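Local coordinates for major capsid protein (PDB 5TIP) that self-assembles as trimers into the large icosahedral capsid of a chlorella virus, a glycosylated shell of pseudo T=169 symmetry, at residues V74-G79 with G141-F146; A88-Q93 with H107-F112; I250-N255 with L413-K418; K335-Q340 with Y351-A356. One frame throughout, in Å; residues are numbered along the deposited sequence.

Contact 1: residues V74-G79 with G141-F146; sequences VLTKGG and GAQKRF
Leu-75 and Lys-144 face each other as a hydrogen-bonded antiparallel pair: Leu-75 N reaches Lys-144 O at 3.2 Å, and Lys-144 N returns to Leu-75 O. Past the strand ends the ladder goes on, with Lys-77 N bonded to Ala-142 O and Gly-141 N to Lys-77 O at 2.9 Å; there Lys-77 CD rests on Ala-142 CB. On the face bearing Val-74, Thr-76, Gln-143 and Arg-145, Val-74 CG2 sits over the centre of the Arg-145 guanidinium, 3.5 Å from CZ. Val-74 CG1, anti to the backbone N (chi1 178°), meets Gln-143 NE2 at 3.5 Å. One water joins Thr-76 OG1 to Gln-143 NE2. On the other face Leu-75 CB lies at the edge of the Phe-146 ring, 3.5 Å from CE2. The bent Lys-77 chain brings NZ to Gly-79 O at 2.7 Å; Glu-138 O is its second acceptor. Arg-145 forms salt bridges with Glu-72 and with Glu-400 of the second subunit. Lys-144 NZ bonds to Asp-133 O and Arg-130 O. Strands 65-76 and 143-149 thus pair in what is probably the first jelly roll of this double jelly-roll family. The Leu-75 face is mainly apolar near Phe-146, though Lys-144 on it, like Arg-145 opposite, also reaches the second subunit.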
# COMPACT_ATOMS: atom_id res chain seq x y z
N VAL A 74 6.61 -12.03 26.12
CA VAL A 74 8.00 -12.45 25.97
C VAL A 74 8.01 -13.97 25.91
O VAL A 74 7.66 -14.64 26.89
CB VAL A 74 8.88 -11.93 27.11
CG1 VAL A 74 10.30 -12.43 26.94
CG2 VAL A 74 8.84 -10.41 27.17
N LEU A 75 8.42 -14.51 24.77
CA LEU A 75 8.39 -15.95 24.52
C LEU A 75 9.77 -16.44 24.12
O LEU A 75 10.57 -15.70 23.55
CB LEU A 75 7.38 -16.31 23.43
CG LEU A 75 5.93 -15.85 23.64
CD1 LEU A 75 5.07 -16.25 22.46
CD2 LEU A 75 5.38 -16.43 24.92
N THR A 76 10.03 -17.71 24.42
CA THR A 76 11.24 -18.40 24.00
C THR A 76 10.83 -19.58 23.13
O THR A 76 10.06 -20.44 23.57
CB THR A 76 12.06 -18.88 25.20
OG1 THR A 76 12.50 -17.74 25.96
CG2 THR A 76 13.28 -19.67 24.75
N LYS A 77 11.34 -19.63 21.90
CA LYS A 77 10.93 -20.66 20.96
C LYS A 77 11.70 -21.95 21.22
O LYS A 77 12.87 -21.94 21.62
CB LYS A 77 11.15 -20.20 19.52
CG LYS A 77 12.61 -20.06 19.10
CD LYS A 77 12.75 -19.13 17.89
CE LYS A 77 11.86 -19.55 16.74
NZ LYS A 77 12.24 -20.88 16.17
N GLY A 78 11.01 -23.08 21.02
CA GLY A 78 11.59 -24.39 21.24
C GLY A 78 11.90 -25.18 19.99
O GLY A 78 12.23 -26.37 20.10
N GLY A 79 11.81 -24.57 18.81
CA GLY A 79 12.17 -25.23 17.57
C GLY A 79 13.03 -24.32 16.71
O GLY A 79 13.33 -23.18 17.07
N GLY A 141 15.75 -21.63 21.54
CA GLY A 141 16.20 -20.79 22.63
C GLY A 141 16.19 -19.30 22.36
O GLY A 141 16.59 -18.53 23.24
N ALA A 142 15.75 -18.91 21.17
CA ALA A 142 15.68 -17.50 20.83
C ALA A 142 14.56 -16.85 21.62
O ALA A 142 13.44 -17.36 21.65
CB ALA A 142 15.44 -17.32 19.34
N GLN A 143 14.86 -15.74 22.29
CA GLN A 143 13.87 -15.03 23.08
C GLN A 143 13.52 -13.73 22.39
O GLN A 143 14.40 -13.04 21.89
CB GLN A 143 14.39 -14.75 24.49
CG GLN A 143 13.29 -14.47 25.50
CD GLN A 143 13.82 -13.95 26.81
OE1 GLN A 143 14.85 -13.29 26.86
NE2 GLN A 143 13.11 -14.25 27.89
N LYS A 144 12.24 -13.40 22.37
CA LYS A 144 11.80 -12.19 21.70
C LYS A 144 10.56 -11.60 22.34
O LYS A 144 9.71 -12.32 22.84
CB LYS A 144 11.54 -12.49 20.22
CG LYS A 144 10.95 -11.34 19.42
CD LYS A 144 10.75 -11.74 17.97
CE LYS A 144 10.22 -10.58 17.14
NZ LYS A 144 10.11 -10.89 15.69
N ARG A 145 10.48 -10.27 22.35
CA ARG A 145 9.31 -9.59 22.88
C ARG A 145 8.30 -9.36 21.76
O ARG A 145 8.66 -8.89 20.68
CB ARG A 145 9.70 -8.26 23.52
CG ARG A 145 8.51 -7.48 24.08
CD ARG A 145 8.97 -6.28 24.88
NE ARG A 145 9.87 -6.67 25.96
CZ ARG A 145 9.47 -6.92 27.20
NH1 ARG A 145 8.19 -6.82 27.53
NH2 ARG A 145 10.36 -7.28 28.12
N PHE A 146 7.04 -9.70 22.03
CA PHE A 146 5.98 -9.59 21.05
C PHE A 146 4.97 -8.54 21.48
O PHE A 146 4.81 -8.25 22.67
CB PHE A 146 5.27 -10.93 20.86
CG PHE A 146 6.16 -12.03 20.36
CD1 PHE A 146 6.44 -12.16 19.01
CD2 PHE A 146 6.71 -12.95 21.24
CE1 PHE A 146 7.26 -13.18 18.55
CE2 PHE A 146 7.53 -13.97 20.78
CZ PHE A 146 7.80 -14.08 19.43
O HOH W 1 11.17 -16.59 28.05

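Contact 2: residues A88-Q93 with H107-F112; sequences AEELLQ and HYNDWF
Gln-93 and Asn-109 bring their backbones to 4.8 Å between CA atoms, where the chain leaves one helix and enters another: Leu-92 centres an inverse gamma turn just after helix 87-91, and Tyr-108 occupies the N-cap position of helix 109-119. Asn-109 N donates to Gln-93 O at 2.8 Å, from well above the carbonyl plane (43° out of it). The same oxygen receives a CA-H...O contact from Tyr-108 CA at 3.3 Å.

The side chain of Asn-109 makes the largest share of the contact. Its CG lies between the backbone N and the carbonyl carbon (chi1 56°), while CB lies against two carbonyl oxygens, Leu-92 O at 3.3 Å and Glu-89 O. ND2 donates to Glu-90 O at 3.2 Å; it approaches in the carbonyl plane of Glu-90, on a lone pair of the oxygen, which itself lies near the amide plane of Asn-109. Asn-109 thereby bonds to the backbone at both Glu-90 and Gln-93. The Glu-90 side chain runs beside it in the same direction, with CG 3.8 Å from ND2. One turn into helix 109-119, Phe-112 CB packs on Glu-89 CG at 3.8 Å, and the two side chains cross with carboxylate and ring planes 70° apart. The Glu-89 carboxylate forms a salt bridge with Arg-113 and hydrogen bonds with the hydroxyls of Tyr-271 and Tyr-128.

The contact closes the open end of the hairpin of strands 92-99 and 102-108, bringing together the helices that precede and follow it. Strand 143-149 covers Leu-92 and Phe-112 through Val-148, strand 65-76 meets Leu-91 and Leu-92 through Phe-73, and strand 172-178 lies against Leu-92 through Phe-176.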
# COMPACT_ATOMS: atom_id res chain seq x y z
N ALA A 88 2.47 -15.46 19.22
CA ALA A 88 1.94 -14.44 20.12
C ALA A 88 0.48 -14.14 19.84
O ALA A 88 -0.28 -13.81 20.75
CB ALA A 88 2.77 -13.16 20.00
N GLU A 89 0.06 -14.25 18.57
CA GLU A 89 -1.34 -14.06 18.24
C GLU A 89 -2.19 -15.21 18.77
O GLU A 89 -3.27 -14.99 19.32
CB GLU A 89 -1.49 -13.92 16.72
CG GLU A 89 -2.92 -13.92 16.22
CD GLU A 89 -2.99 -14.04 14.71
OE1 GLU A 89 -2.65 -13.06 14.02
OE2 GLU A 89 -3.38 -15.12 14.22
N GLU A 90 -1.70 -16.45 18.62
CA GLU A 90 -2.44 -17.60 19.14
C GLU A 90 -2.48 -17.60 20.66
O GLU A 90 -3.47 -18.04 21.25
CB GLU A 90 -1.82 -18.90 18.64
CG GLU A 90 -2.56 -20.14 19.10
CD GLU A 90 -1.88 -21.43 18.69
OE1 GLU A 90 -0.75 -21.36 18.16
OE2 GLU A 90 -2.47 -22.51 18.91
N LEU A 91 -1.41 -17.11 21.31
CA LEU A 91 -1.36 -17.11 22.77
C LEU A 91 -2.52 -16.32 23.35
O LEU A 91 -3.07 -16.69 24.40
CB LEU A 91 -0.03 -16.55 23.25
CG LEU A 91 0.22 -16.58 24.76
CD1 LEU A 91 0.18 -18.01 25.27
CD2 LEU A 91 1.56 -15.94 25.08
N LEU A 92 -2.91 -15.23 22.70
CA LEU A 92 -4.07 -14.44 23.10
C LEU A 92 -5.31 -15.13 22.56
O LEU A 92 -5.87 -14.75 21.53
CB LEU A 92 -3.94 -13.01 22.60
CG LEU A 92 -4.68 -11.94 23.39
CD1 LEU A 92 -4.16 -11.92 24.82
CD2 LEU A 92 -4.52 -10.57 22.74
N GLN A 93 -5.75 -16.16 23.28
CA GLN A 93 -6.83 -17.02 22.78
C GLN A 93 -8.13 -16.24 22.61
O GLN A 93 -8.81 -16.37 21.59
CB GLN A 93 -7.03 -18.22 23.71
CG GLN A 93 -8.17 -19.12 23.29
CD GLN A 93 -8.23 -20.40 24.09
OE1 GLN A 93 -7.36 -21.27 23.96
NE2 GLN A 93 -9.24 -20.53 24.94
N HIS A 107 -13.27 -10.85 21.26
CA HIS A 107 -12.54 -11.33 20.10
C HIS A 107 -11.83 -12.64 20.44
O HIS A 107 -11.67 -13.01 21.60
CB HIS A 107 -11.53 -10.28 19.64
CG HIS A 107 -12.16 -9.03 19.12
ND1 HIS A 107 -11.43 -7.93 18.72
CD2 HIS A 107 -13.46 -8.70 18.93
CE1 HIS A 107 -12.25 -6.98 18.31
NE2 HIS A 107 -13.49 -7.42 18.43
N TYR A 108 -11.41 -13.34 19.39
CA TYR A 108 -10.75 -14.63 19.52
C TYR A 108 -9.50 -14.64 18.64
O TYR A 108 -9.39 -13.85 17.69
CB TYR A 108 -11.69 -15.78 19.13
CG TYR A 108 -13.04 -15.71 19.81
CD1 TYR A 108 -14.07 -14.97 19.27
CD2 TYR A 108 -13.27 -16.39 21.01
CE1 TYR A 108 -15.30 -14.89 19.89
CE2 TYR A 108 -14.50 -16.32 21.64
CZ TYR A 108 -15.51 -15.57 21.07
OH TYR A 108 -16.74 -15.50 21.69
N ASN A 109 -8.56 -15.54 18.95
CA ASN A 109 -7.32 -15.58 18.19
C ASN A 109 -7.56 -15.94 16.73
O ASN A 109 -6.85 -15.45 15.85
CB ASN A 109 -6.32 -16.55 18.83
CG ASN A 109 -6.87 -17.95 18.98
OD1 ASN A 109 -8.01 -18.23 18.61
ND2 ASN A 109 -6.06 -18.84 19.54
N ASP A 110 -8.55 -16.79 16.45
CA ASP A 110 -8.85 -17.11 15.06
C ASP A 110 -9.45 -15.92 14.33
O ASP A 110 -9.32 -15.81 13.11
CB ASP A 110 -9.78 -18.32 14.98
CG ASP A 110 -10.00 -18.79 13.55
OD1 ASP A 110 -9.04 -19.32 12.94
OD2 ASP A 110 -11.12 -18.63 13.03
N TRP A 111 -10.12 -15.02 15.06
CA TRP A 111 -10.55 -13.77 14.43
C TRP A 111 -9.36 -12.88 14.12
O TRP A 111 -9.31 -12.27 13.04
CB TRP A 111 -11.54 -13.03 15.33
CG TRP A 111 -11.78 -11.64 14.84
CD1 TRP A 111 -11.45 -10.48 15.47
CD2 TRP A 111 -12.38 -11.26 13.60
NE1 TRP A 111 -11.82 -9.40 14.71
CE2 TRP A 111 -12.39 -9.86 13.55
CE3 TRP A 111 -12.91 -11.98 12.52
CZ2 TRP A 111 -12.92 -9.15 12.47
CZ3 TRP A 111 -13.43 -11.28 11.45
CH2 TRP A 111 -13.43 -9.88 11.43
N PHE A 112 -8.41 -12.83 15.00
CA PHE A 112 -7.21 -12.09 14.77
C PHE A 112 -6.56 -12.65 13.51
O PHE A 112 -6.11 -11.90 12.69
CB PHE A 112 -6.28 -12.17 15.98
CG PHE A 112 -6.57 -11.17 17.04
CD1 PHE A 112 -7.81 -10.95 17.46
CD2 PHE A 112 -5.57 -10.41 17.57
CE1 PHE A 112 -8.09 -10.02 18.40
CE2 PHE A 112 -5.84 -9.44 18.52
CZ PHE A 112 -7.12 -9.25 18.94

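Contact 3: residues I250-N255 with L413-K418; sequences IRLNFN and LNIYAK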
# COMPACT_ATOMS: atom_id res chain seq x y z
N ILE A 250 -25.89 -24.13 6.75
CA ILE A 250 -25.60 -23.67 8.10
C ILE A 250 -26.55 -22.52 8.42
O ILE A 250 -26.53 -21.48 7.75
CB ILE A 250 -24.13 -23.23 8.24
CG1 ILE A 250 -23.19 -24.44 8.22
CG2 ILE A 250 -23.94 -22.44 9.53
CD1 ILE A 250 -22.81 -24.92 6.84
N ARG A 251 -27.39 -22.72 9.43
CA ARG A 251 -28.31 -21.68 9.87
C ARG A 251 -27.52 -20.61 10.60
O ARG A 251 -26.95 -20.86 11.67
CB ARG A 251 -29.38 -22.29 10.78
CG ARG A 251 -30.45 -21.33 11.28
CD ARG A 251 -31.39 -20.90 10.16
NE ARG A 251 -32.47 -20.04 10.65
CZ ARG A 251 -33.64 -20.49 11.09
NH1 ARG A 251 -33.90 -21.79 11.10
NH2 ARG A 251 -34.56 -19.63 11.52
N LEU A 252 -27.47 -19.41 10.03
CA LEU A 252 -26.73 -18.32 10.66
C LEU A 252 -27.54 -17.73 11.80
O LEU A 252 -28.77 -17.65 11.73
CB LEU A 252 -26.40 -17.23 9.63
CG LEU A 252 -25.58 -17.64 8.40
CD1 LEU A 252 -25.34 -16.45 7.49
CD2 LEU A 252 -24.26 -18.27 8.82
N ASN A 253 -26.82 -17.31 12.80
CA ASN A 253 -27.43 -16.75 13.93
C ASN A 253 -26.76 -15.43 14.30
O ASN A 253 -26.07 -15.32 15.26
CB ASN A 253 -27.45 -17.80 15.05
CG ASN A 253 -27.90 -17.26 16.35
OD1 ASN A 253 -28.66 -16.37 16.42
ND2 ASN A 253 -27.43 -17.83 17.38
N PHE A 254 -26.99 -14.44 13.47
CA PHE A 254 -26.45 -13.10 13.62
C PHE A 254 -27.59 -12.11 13.82
O PHE A 254 -28.76 -12.42 13.57
CB PHE A 254 -25.61 -12.71 12.41
CG PHE A 254 -24.44 -13.63 12.17
CD1 PHE A 254 -23.64 -14.05 13.22
CD2 PHE A 254 -24.15 -14.09 10.89
CE1 PHE A 254 -22.57 -14.90 13.00
CE2 PHE A 254 -23.09 -14.93 10.66
CZ PHE A 254 -22.29 -15.34 11.72
N ASN A 255 -27.24 -10.91 14.28
CA ASN A 255 -28.20 -9.84 14.49
C ASN A 255 -27.56 -8.52 14.11
O ASN A 255 -26.38 -8.47 13.73
CB ASN A 255 -28.70 -9.81 15.95
CG ASN A 255 -29.47 -11.06 16.33
OD1 ASN A 255 -29.00 -11.87 17.13
ND2 ASN A 255 -30.67 -11.21 15.78
N LEU A 413 -15.70 -25.00 10.91
CA LEU A 413 -16.18 -23.87 10.11
C LEU A 413 -16.45 -22.70 11.05
O LEU A 413 -17.37 -22.75 11.87
CB LEU A 413 -17.44 -24.25 9.33
CG LEU A 413 -18.22 -23.11 8.68
CD1 LEU A 413 -17.34 -22.36 7.68
CD2 LEU A 413 -19.48 -23.62 8.00
N ASN A 414 -15.64 -21.65 10.94
CA ASN A 414 -15.79 -20.45 11.75
C ASN A 414 -16.41 -19.35 10.89
O ASN A 414 -15.82 -18.95 9.88
CB ASN A 414 -14.44 -20.00 12.30
CG ASN A 414 -13.73 -21.08 13.08
OD1 ASN A 414 -14.07 -21.35 14.24
ND2 ASN A 414 -12.74 -21.71 12.46
N ILE A 415 -17.58 -18.87 11.29
CA ILE A 415 -18.29 -17.82 10.57
C ILE A 415 -18.33 -16.59 11.45
O ILE A 415 -18.79 -16.64 12.60
CB ILE A 415 -19.71 -18.27 10.17
CG1 ILE A 415 -19.66 -19.59 9.41
CG2 ILE A 415 -20.38 -17.20 9.33
CD1 ILE A 415 -21.02 -20.15 9.08
N TYR A 416 -17.84 -15.47 10.92
CA TYR A 416 -17.78 -14.21 11.64
C TYR A 416 -18.69 -13.18 10.99
O TYR A 416 -18.91 -13.20 9.77
CB TYR A 416 -16.35 -13.67 11.70
CG TYR A 416 -15.38 -14.61 12.39
CD1 TYR A 416 -15.28 -14.65 13.77
CD2 TYR A 416 -14.58 -15.47 11.65
CE1 TYR A 416 -14.40 -15.50 14.41
CE2 TYR A 416 -13.70 -16.33 12.28
CZ TYR A 416 -13.62 -16.34 13.65
OH TYR A 416 -12.74 -17.20 14.28
N ALA A 417 -19.22 -12.28 11.81
CA ALA A 417 -20.04 -11.17 11.34
C ALA A 417 -19.63 -9.91 12.08
O ALA A 417 -19.49 -9.93 13.31
CB ALA A 417 -21.53 -11.46 11.55
N LYS A 418 -19.46 -8.82 11.33
CA LYS A 418 -19.11 -7.53 11.90
C LYS A 418 -20.35 -6.65 11.78
O LYS A 418 -20.82 -6.38 10.68
CB LYS A 418 -17.92 -6.90 11.17
CG LYS A 418 -17.11 -5.95 12.03
CD LYS A 418 -16.51 -6.66 13.23
CE LYS A 418 -15.17 -6.07 13.64
NZ LYS A 418 -15.21 -4.59 13.75
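Phe-254 receives Ala-417 over one ring face in a CH-pi contact: CB stands 3.6 Å from the ring centroid and 6° off the normal, which puts the methyl directly over the centre. The same ring also meets Ile-415, but at its edge, where CG2 lies near the ring plane and 3.6 Å from CZ. The two side chains cross at about a right angle. Phe-254 therefore uses a face for one residue of strand 412-426 and its rim for another.

The other contacts are purely aliphatic. Ile-415 CD1 is shared by two partners, Ile-250 CG2 at 3.7 Å and Leu-252 CD2 at 3.8 Å. Its chain is extended at chi2 (176°), placing CD1 anti to CA. Ile-250 CD1 and Leu-413 CD2 approach tip to tip at 3.8 Å, and CG1 of Ile-250 reaches that same methyl.

No hydrogen bond joins the segments. Their backbones run in similar directions, 25° apart, but the nearest CA pairs are separated by 9.6 Å at Ile-250 and Leu-413, closing to 7.1 Å at Phe-254 and Ala-417. This is face-to-face packing of two layers through side chains, as expected within the jelly-roll fold of this capsid family, rather than strand pairing.

Strand 247-251 pairs with strand 376-387, whose Leu-378 and Leu-380 also pack on Ile-415 and Leu-413. Strand 412-426 lies between strands 223-237 and 257-266, and Leu-261 of the latter touches both Phe-254 and Ala-417.

Contact 4: residues K335-Q340 with Y351-A356; sequences KVQPYQ and YLYSFA
Gln-337 NE2, lying 3.6 Å from Tyr-353 CD1, is gripped by two oxygens: it donates to a water at 3.1 Å and to the hydroxyl of Tyr-332, from earlier in helix 330-341. The other end of the amide is held too, since Gln-337 OE1 accepts the backbone N-H of Ser-354 at 3.1 Å, with an N-H...O angle of 162°; the donor stands above the plane of the amide. The water lies 2.8 Å from Ser-354 O and probably donates to it, so the side chain would serve the N-H of Ser-354 directly and its C=O through water.

Gln-337 CG passes Leu-352 O at 3.3 Å. Beyond it, the bend at chi2 (-78°) turns CD, and with it the amide, toward Ser-354. Apolar packing is lighter: Leu-352 CD2 approaches Pro-338 CG at 4.4 Å, where the helix is kinked because the N of Pro-338 has no bond to the preceding turn. Ser-354 OG donates to Ala-356 O at 2.6 Å, tying the end of the strand to the loop that follows.

The short helical segment crosses the strand at 50°, with axes 7.5 Å apart at closest approach. Helix 330-341 thus packs on a strand of what is probably the second jelly roll, as in other double jelly-roll capsid proteins. Strand 350-354 pairs with strand 257-266, and Tyr-260 of that strand packs on Leu-352. Phe-325 stacks on the Tyr-353 ring, and strand 312-319 meets it through Ile-317. Beyond the helix lies the third subunit, whose Asn-127 bonds to Lys-335 O and whose Arg-120 bonds to Tyr-339 OH.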
# COMPACT_ATOMS: atom_id res chain seq x y z
N LYS A 335 -11.10 -14.12 -3.87
CA LYS A 335 -10.39 -13.20 -4.75
C LYS A 335 -11.20 -11.97 -5.12
O LYS A 335 -10.70 -10.84 -4.99
CB LYS A 335 -9.98 -13.94 -6.04
CG LYS A 335 -8.98 -15.06 -5.82
CD LYS A 335 -8.64 -15.73 -7.13
CE LYS A 335 -7.61 -16.82 -6.94
NZ LYS A 335 -7.75 -17.87 -7.99
N VAL A 336 -12.44 -12.15 -5.56
CA VAL A 336 -13.18 -11.05 -6.17
C VAL A 336 -13.81 -10.16 -5.11
O VAL A 336 -13.72 -8.92 -5.19
CB VAL A 336 -14.24 -11.60 -7.14
CG1 VAL A 336 -15.00 -10.46 -7.80
CG2 VAL A 336 -13.58 -12.47 -8.17
N GLN A 337 -14.48 -10.75 -4.13
CA GLN A 337 -15.04 -9.96 -3.04
C GLN A 337 -13.98 -9.12 -2.34
O GLN A 337 -14.24 -7.94 -2.07
CB GLN A 337 -15.79 -10.87 -2.06
CG GLN A 337 -17.19 -11.23 -2.50
CD GLN A 337 -18.17 -10.10 -2.26
OE1 GLN A 337 -18.04 -9.33 -1.31
NE2 GLN A 337 -19.18 -10.01 -3.12
N PRO A 338 -12.79 -9.65 -2.01
CA PRO A 338 -11.75 -8.75 -1.47
C PRO A 338 -11.24 -7.75 -2.49
O PRO A 338 -10.93 -6.61 -2.12
CB PRO A 338 -10.66 -9.73 -1.01
CG PRO A 338 -11.37 -11.02 -0.80
CD PRO A 338 -12.40 -11.06 -1.88
N TYR A 339 -11.12 -8.14 -3.76
CA TYR A 339 -10.66 -7.19 -4.78
C TYR A 339 -11.60 -6.01 -4.90
O TYR A 339 -11.15 -4.86 -5.04
CB TYR A 339 -10.50 -7.89 -6.13
CG TYR A 339 -10.14 -6.96 -7.27
CD1 TYR A 339 -8.81 -6.65 -7.54
CD2 TYR A 339 -11.12 -6.39 -8.07
CE1 TYR A 339 -8.48 -5.79 -8.58
CE2 TYR A 339 -10.79 -5.53 -9.10
CZ TYR A 339 -9.47 -5.24 -9.35
OH TYR A 339 -9.14 -4.38 -10.38
N GLN A 340 -12.91 -6.26 -4.85
CA GLN A 340 -13.89 -5.21 -5.09
C GLN A 340 -14.10 -4.29 -3.89
O GLN A 340 -14.56 -3.16 -4.06
CB GLN A 340 -15.23 -5.82 -5.50
CG GLN A 340 -15.22 -6.45 -6.88
CD GLN A 340 -16.55 -7.07 -7.25
OE1 GLN A 340 -17.37 -7.38 -6.37
NE2 GLN A 340 -16.79 -7.25 -8.54
N TYR A 351 -12.76 -16.51 3.27
CA TYR A 351 -13.80 -16.06 2.37
C TYR A 351 -14.54 -14.87 2.97
O TYR A 351 -14.60 -14.71 4.19
CB TYR A 351 -14.79 -17.19 2.06
CG TYR A 351 -14.12 -18.47 1.61
CD1 TYR A 351 -13.82 -18.68 0.27
CD2 TYR A 351 -13.77 -19.46 2.52
CE1 TYR A 351 -13.20 -19.84 -0.15
CE2 TYR A 351 -13.15 -20.62 2.11
CZ TYR A 351 -12.87 -20.81 0.78
OH TYR A 351 -12.26 -21.96 0.36
N LEU A 352 -15.09 -14.04 2.09
CA LEU A 352 -15.75 -12.80 2.48
C LEU A 352 -16.96 -12.57 1.60
O LEU A 352 -16.93 -12.82 0.39
CB LEU A 352 -14.78 -11.61 2.36
CG LEU A 352 -15.37 -10.20 2.48
CD1 LEU A 352 -15.64 -9.85 3.93
CD2 LEU A 352 -14.45 -9.18 1.83
N TYR A 353 -18.04 -12.08 2.22
CA TYR A 353 -19.14 -11.47 1.49
C TYR A 353 -19.49 -10.17 2.18
O TYR A 353 -19.88 -10.17 3.36
CB TYR A 353 -20.37 -12.38 1.41
CG TYR A 353 -21.46 -11.78 0.56
CD1 TYR A 353 -21.38 -11.80 -0.83
CD2 TYR A 353 -22.57 -11.17 1.14
CE1 TYR A 353 -22.36 -11.24 -1.61
CE2 TYR A 353 -23.57 -10.61 0.36
CZ TYR A 353 -23.46 -10.65 -1.01
OH TYR A 353 -24.44 -10.09 -1.80
N SER A 354 -19.37 -9.06 1.46
CA SER A 354 -19.55 -7.73 2.03
C SER A 354 -20.91 -7.18 1.65
O SER A 354 -21.31 -7.21 0.48
CB SER A 354 -18.45 -6.79 1.54
OG SER A 354 -18.64 -5.48 2.05
N PHE A 355 -21.64 -6.68 2.65
CA PHE A 355 -22.83 -5.88 2.41
C PHE A 355 -22.50 -4.41 2.29
O PHE A 355 -23.39 -3.61 1.98
CB PHE A 355 -23.84 -6.08 3.54
CG PHE A 355 -24.15 -7.51 3.84
CD1 PHE A 355 -24.98 -8.25 3.01
CD2 PHE A 355 -23.62 -8.13 4.96
CE1 PHE A 355 -25.26 -9.57 3.28
CE2 PHE A 355 -23.90 -9.45 5.25
CZ PHE A 355 -24.72 -10.17 4.41
N ALA A 356 -21.24 -4.03 2.51
CA ALA A 356 -20.80 -2.65 2.51
C ALA A 356 -19.90 -2.38 1.32
O ALA A 356 -19.22 -3.28 0.81
CB ALA A 356 -20.06 -2.31 3.80
O HOH W 2 -20.71 -7.50 -2.28

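From the N terminus, strand 65-76 opens contact 1, which closes at residues 141-146; contact 2 falls wholly within that span, bracketing the hairpin 92-99/102-108. The two touch where Phe-146 and Leu-75 pack on Ala-88 and Leu-91. Both lie in the N-terminal half of the capsid protein. Contact 3 opens later, at 250-255, and closes only at 413-418, a loop that encloses the much shorter one of contact 4. None of the loops cross. Contacts 3 and 4 do not touch, yet both reach the sheet containing strands 257-266 and 412-426. Contact 2 meets contact 3 through Asp-110 and Tyr-416, a probable hydrogen bond linking the N- and C-terminal halves.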